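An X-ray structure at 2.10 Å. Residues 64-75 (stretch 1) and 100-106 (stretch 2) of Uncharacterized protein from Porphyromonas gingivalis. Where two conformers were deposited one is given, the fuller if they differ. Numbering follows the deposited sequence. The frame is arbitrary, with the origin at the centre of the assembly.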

ATOM      1  N   ASN A  64     -11.298 -15.613   0.654  1.00 49.00           N
ATOM      2  CA  ASN A  64     -10.595 -15.352  -0.603  1.00 47.41           C
ATOM      3  C   ASN A  64     -11.154 -14.112  -1.276  1.00 45.81           C
ATOM      4  O   ASN A  64     -12.265 -14.126  -1.787  1.00 46.07           O
ATOM      5  N   LEU A  65     -10.376 -13.038  -1.241  1.00 43.70           N
ATOM      6  CA  LEU A  65     -10.763 -11.783  -1.857  1.00 41.89           C
ATOM      7  C   LEU A  65     -10.286 -11.799  -3.306  1.00 40.73           C
ATOM      8  O   LEU A  65      -9.080 -11.840  -3.574  1.00 40.02           O
ATOM      9  N   SER A  66     -11.244 -11.785  -4.224  1.00 39.78           N
ATOM     10  CA  SER A  66     -10.974 -11.680  -5.653  1.00 39.52           C
ATOM     11  C   SER A  66     -10.847 -10.238  -6.089  1.00 38.45           C
ATOM     12  O   SER A  66     -11.652  -9.390  -5.699  1.00 37.65           O
ATOM     13  N   LEU A  67      -9.876  -9.986  -6.962  1.00 37.05           N
ATOM     14  CA  LEU A  67      -9.679  -8.679  -7.520  1.00 35.86           C
ATOM     15  C   LEU A  67     -10.778  -8.360  -8.508  1.00 35.60           C
ATOM     16  O   LEU A  67     -11.050  -9.134  -9.413  1.00 36.20           O
ATOM     17  N   ALA A  68     -11.379  -7.192  -8.343  1.00 35.34           N
ATOM     18  CA  ALA A  68     -12.401  -6.705  -9.252  1.00 35.35           C
ATOM     19  C   ALA A  68     -12.226  -5.198  -9.379  1.00 34.99           C
ATOM     20  O   ALA A  68     -12.846  -4.450  -8.645  1.00 35.10           O
ATOM     21  N   VAL A  69     -11.350  -4.749 -10.278  1.00 35.19           N
ATOM     22  CA  VAL A  69     -11.046  -3.324 -10.348  1.00 36.15           C
ATOM     23  C   VAL A  69     -12.238  -2.596 -10.967  1.00 37.27           C
ATOM     24  O   VAL A  69     -12.681  -2.966 -12.038  1.00 37.01           O
ATOM     25  N   PRO A  70     -12.750  -1.562 -10.287  1.00 39.02           N
ATOM     26  CA  PRO A  70     -13.799  -0.756 -10.901  1.00 40.99           C
ATOM     27  C   PRO A  70     -13.334  -0.154 -12.226  1.00 42.83           C
ATOM     28  O   PRO A  70     -12.202   0.348 -12.336  1.00 42.87           O
ATOM     29  N   ARG A  71     -14.198  -0.228 -13.235  0.50 44.06           N
ATOM     30  CA  ARG A  71     -13.946   0.384 -14.538  0.50 45.55           C
ATOM     31  C   ARG A  71     -13.666   1.859 -14.272  0.50 45.45           C
ATOM     32  O   ARG A  71     -14.267   2.454 -13.377  0.50 45.99           O
ATOM     33  N   ASN A  72     -12.748   2.454 -15.016  1.00 45.38           N
ATOM     34  CA  ASN A  72     -12.376   3.861 -14.769  1.00 45.50           C
ATOM     35  C   ASN A  72     -11.730   4.170 -13.378  1.00 43.22           C
ATOM     36  O   ASN A  72     -11.626   5.346 -13.008  1.00 43.65           O
HETATM   37  N   MSE A  73     -11.349   3.155 -12.587  1.00 39.90           N
HETATM   38  CA  MSE A  73     -10.454   3.418 -11.446  1.00 35.82           C
HETATM   39  C   MSE A  73      -9.091   3.813 -12.065  1.00 33.64           C
HETATM   40  O   MSE A  73      -8.546   3.090 -12.886  1.00 32.98           O
ATOM     41  N   PRO A  74      -8.555   4.971 -11.680  1.00 32.22           N
ATOM     42  CA  PRO A  74      -7.230   5.375 -12.164  1.00 31.47           C
ATOM     43  C   PRO A  74      -6.070   4.577 -11.485  1.00 29.91           C
ATOM     44  O   PRO A  74      -6.231   4.125 -10.331  1.00 30.31           O
ATOM     45  N   PRO A  75      -4.911   4.471 -12.158  1.00 28.03           N
ATOM     46  CA  PRO A  75      -3.755   3.785 -11.550  1.00 26.27           C
ATOM     47  C   PRO A  75      -3.192   4.499 -10.305  1.00 24.58           C
ATOM     48  O   PRO A  75      -3.508   5.657 -10.038  1.00 22.71           O
HETATM   49  N   MSE A 100      -5.909  -4.031   6.331  1.00 32.85           N
HETATM   50  CA  MSE A 100      -5.662  -3.159   5.181  1.00 32.69           C
HETATM   51  C   MSE A 100      -5.357  -3.983   3.937  1.00 31.43           C
HETATM   52  O   MSE A 100      -4.486  -4.843   3.952  1.00 32.28           O
ATOM     53  N   VAL A 101      -6.097  -3.728   2.866  1.00 29.51           N
ATOM     54  CA  VAL A 101      -5.886  -4.387   1.608  1.00 28.06           C
ATOM     55  C   VAL A 101      -5.263  -3.364   0.625  1.00 28.56           C
ATOM     56  O   VAL A 101      -5.818  -2.278   0.405  1.00 28.17           O
ATOM     57  N   SER A 102      -4.116  -3.716   0.039  1.00 28.26           N
ATOM     58  CA  SER A 102      -3.383  -2.848  -0.893  1.00 27.86           C
ATOM     59  C   SER A 102      -3.334  -3.404  -2.300  1.00 27.04           C
ATOM     60  O   SER A 102      -3.206  -4.623  -2.519  1.00 26.86           O
ATOM     61  N   LEU A 103      -3.464  -2.493  -3.256  1.00 25.12           N
ATOM     62  CA  LEU A 103      -3.399  -2.807  -4.670  1.00 24.18           C
ATOM     63  C   LEU A 103      -2.470  -1.804  -5.368  1.00 24.16           C
ATOM     64  O   LEU A 103      -2.764  -0.596  -5.376  1.00 23.27           O
ATOM     65  N   PRO A 104      -1.350  -2.299  -5.943  1.00 23.89           N
ATOM     66  CA  PRO A 104      -0.542  -1.508  -6.893  1.00 23.25           C
ATOM     67  C   PRO A 104      -1.143  -1.573  -8.285  1.00 22.73           C
ATOM     68  O   PRO A 104      -0.836  -2.476  -9.048  1.00 22.51           O
ATOM     69  N   LEU A 105      -2.023  -0.619  -8.602  1.00 22.22           N
ATOM     70  CA  LEU A 105      -2.752  -0.624  -9.857  1.00 21.95           C
ATOM     71  C   LEU A 105      -1.945   0.206 -10.866  1.00 22.57           C
ATOM     72  O   LEU A 105      -1.639   1.396 -10.615  1.00 22.17           O
ATOM     73  N   VAL A 106      -1.553  -0.418 -11.979  1.00 22.80           N
ATOM     74  CA  VAL A 106      -0.723   0.266 -12.992  1.00 23.84           C
ATOM     75  C   VAL A 106      -1.503   0.488 -14.308  1.00 25.29           C
ATOM     76  O   VAL A 106      -2.607  -0.026 -14.465  1.00 25.31           O
TER

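The two stretches meet mainly through apolar side chains, with main-chain contacts near Pro74 and Pro75. Where Leu65 lies abreast of Val101, and Leu67 abreast of Leu103, the CA atoms stand 9.5 Å and 9.1 Å apart, too far for the backbones to pair as neighbouring strands, and no hydrogen bond crosses between them. The gap is filled by hydrocarbon, and it narrows to 4.8 Å between the CA atoms of Pro75 and Leu105.

Leu105 is the centre of the contact, with 102 Å² covered by the other stretch. Its CA-to-CB bond points toward stretch 1, and chi1 t with chi2 p extends the branched end toward Val69, Met73 and the backbone of Pro74. CD2 of Leu105 lies 3.9 Å from CG1 of Val69 and 3.7 Å from CG of Met73, a selenomethionine, and it also comes within 3.5 Å of the backbone oxygen O of Pro74. A leucine suits this place because its terminal methyls can meet several neighbours at once without bringing a polar group that would need a partner.

Two of those neighbours lie at a turn. It is of type II, runs from Pro70 to Met73 and is closed by a hydrogen bond of 2.9 Å from Met73 N to Pro70 O. Asn72 takes the positive phi, 63°, expected at the third position of such a turn, and both it and Arg71 remain exposed, out of reach of stretch 2. Val69, before the turn, and Met73, at its end, both point toward stretch 2. The t rotamers of chi1 and chi2 in Met73 keep the first part of its flexible chain extended.

Leu103, with 56 Å² covered, shares the t, p rotamer of Leu105 and likewise points toward stretch 1. Its CD2 lies 3.8 Å from CD1 of Leu67 and 4.0 Å from CG2 of Val69, so Val69 touches both Leu103 and Leu105. Leu67 starts out sideways, but its own t, p conformation brings its end nearer. Farther back, Leu65, in the m, p rotamer, places CD2 4.0 Å from CG2 of Val101, which continues the same apolar layer.

Pro75, with 55 Å² covered, makes a different kind of contact. Its CA-to-CB bond runs sideways, yet CB of Pro75 sits 3.3 Å from O of Leu105 and 3.8 Å from C of Val106. The CA-CB edge of the ring lies against main chain here. Ser102 and Pro104 alternate with the inward residues and make no contact; the OG of Ser102 is hydrogen-bonded elsewhere in the structure.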

ATOM      1  CB  ASN A  64     -10.658 -16.561  -1.556  1.00 47.20           C
ATOM      2  CG  ASN A  64     -10.130 -17.841  -0.910  1.00 46.52           C
ATOM      3  OD1 ASN A  64     -10.867 -18.819  -0.765  1.00 48.56           O
ATOM      4  ND2 ASN A  64      -8.874 -17.825  -0.484  1.00 42.59           N
ATOM      5  CB  LEU A  65     -10.141 -10.610  -1.096  1.00 41.39           C
ATOM      6  CG  LEU A  65     -10.578 -10.241   0.327  1.00 41.32           C
ATOM      7  CD1 LEU A  65     -10.444 -11.379   1.353  1.00 40.01           C
ATOM      8  CD2 LEU A  65      -9.734  -9.056   0.764  1.00 39.08           C
ATOM      9  CB  SER A  66     -12.113 -12.295  -6.464  1.00 39.74           C
ATOM     10  OG  SER A  66     -12.140 -13.692  -6.277  1.00 44.05           O
ATOM     11  CB  LEU A  67      -8.303  -8.591  -8.210  1.00 35.47           C
ATOM     12  CG  LEU A  67      -7.857  -7.209  -8.693  1.00 34.02           C
ATOM     13  CD1 LEU A  67      -7.755  -6.155  -7.558  1.00 31.06           C
ATOM     14  CD2 LEU A  67      -6.506  -7.353  -9.442  1.00 33.90           C
ATOM     15  CB  ALA A  68     -13.827  -7.065  -8.701  1.00 35.97           C
ATOM     16  CB  VAL A  69      -9.731  -2.984 -11.153  1.00 35.67           C
ATOM     17  CG1 VAL A  69      -9.553  -1.444 -11.291  1.00 33.09           C
ATOM     18  CG2 VAL A  69      -8.507  -3.619 -10.519  1.00 34.49           C
ATOM     19  CB  PRO A  70     -14.053   0.352  -9.871  1.00 40.29           C
ATOM     20  CG  PRO A  70     -13.557  -0.173  -8.605  1.00 39.93           C
ATOM     21  CD  PRO A  70     -12.412  -1.085  -8.936  1.00 38.63           C
ATOM     22  CB  ARG A  71     -15.192   0.229 -15.413  0.50 46.14           C
ATOM     23  CG  ARG A  71     -14.957   0.142 -16.913  0.50 49.23           C
ATOM     24  CD  ARG A  71     -16.291  -0.185 -17.618  0.50 53.31           C
ATOM     25  NE  ARG A  71     -16.294   0.131 -19.048  0.50 55.45           N
ATOM     26  CZ  ARG A  71     -16.295   1.366 -19.547  0.50 56.84           C
ATOM     27  NH1 ARG A  71     -16.263   2.422 -18.740  0.50 57.32           N
ATOM     28  NH2 ARG A  71     -16.312   1.549 -20.861  0.50 56.53           N
ATOM     29  CB  ASN A  72     -13.579   4.835 -15.008  1.00 47.13           C
ATOM     30  CG  ASN A  72     -14.394   4.510 -16.291  1.00 51.45           C
ATOM     31  OD1 ASN A  72     -13.823   4.307 -17.385  1.00 55.12           O
ATOM     32  ND2 ASN A  72     -15.737   4.469 -16.152  1.00 53.31           N
HETATM   33  CB  MSE A  73     -10.302   2.187 -10.529  1.00 35.72           C
HETATM   34  CG  MSE A  73      -9.366   2.379  -9.296  1.00 32.20           C
HETATM   35 SE   MSE A  73      -9.229   0.970  -8.120  1.00 23.34          SE
HETATM   36  CE  MSE A  73     -10.358   1.562  -6.922  1.00 25.55           C
ATOM     37  CB  PRO A  74      -7.147   6.850 -11.764  1.00 31.12           C
ATOM     38  CG  PRO A  74      -8.120   7.000 -10.629  1.00 32.86           C
ATOM     39  CD  PRO A  74      -9.136   5.924 -10.715  1.00 31.88           C
ATOM     40  CB  PRO A  75      -2.722   3.735 -12.685  1.00 25.65           C
ATOM     41  CG  PRO A  75      -3.110   4.792 -13.616  1.00 27.86           C
ATOM     42  CD  PRO A  75      -4.596   5.001 -13.509  1.00 27.68           C
HETATM   43  CB  MSE A 100      -4.531  -2.172   5.450  1.00 32.66           C
HETATM   44  CG  MSE A 100      -4.463  -1.001   4.424  1.00 36.02           C
HETATM   45 SE   MSE A 100      -6.030   0.209   4.446  0.60 41.72          SE
HETATM   46  CE  MSE A 100      -6.190   0.579   6.371  1.00 37.86           C
ATOM     47  CB  VAL A 101      -7.221  -4.961   1.084  1.00 28.35           C
ATOM     48  CG1 VAL A 101      -7.014  -5.805  -0.153  1.00 27.90           C
ATOM     49  CG2 VAL A 101      -7.980  -5.765   2.200  1.00 26.88           C
ATOM     50  CB  SER A 102      -1.957  -2.586  -0.413  1.00 28.69           C
ATOM     51  OG  SER A 102      -1.992  -1.759   0.732  1.00 32.10           O
ATOM     52  CB  LEU A 103      -4.810  -2.732  -5.304  1.00 24.09           C
ATOM     53  CG  LEU A 103      -4.935  -2.871  -6.833  1.00 24.25           C
ATOM     54  CD1 LEU A 103      -4.391  -4.236  -7.310  1.00 22.54           C
ATOM     55  CD2 LEU A 103      -6.389  -2.653  -7.260  1.00 21.63           C
ATOM     56  CB  PRO A 104       0.862  -2.185  -6.857  1.00 22.97           C
ATOM     57  CG  PRO A 104       0.720  -3.405  -5.809  1.00 24.21           C
ATOM     58  CD  PRO A 104      -0.782  -3.648  -5.719  1.00 23.63           C
ATOM     59  CB  LEU A 105      -4.180  -0.073  -9.673  1.00 21.39           C
ATOM     60  CG  LEU A 105      -5.038  -0.057 -10.945  1.00 21.42           C
ATOM     61  CD1 LEU A 105      -5.287  -1.464 -11.534  1.00 19.10           C
ATOM     62  CD2 LEU A 105      -6.394   0.693 -10.763  1.00 20.90           C
ATOM     63  CB  VAL A 106       0.675  -0.472 -13.234  1.00 23.93           C
ATOM     64  CG1 VAL A 106       1.487  -0.568 -11.907  1.00 20.38           C
ATOM     65  CG2 VAL A 106       0.496  -1.845 -13.862  1.00 23.57           C
TER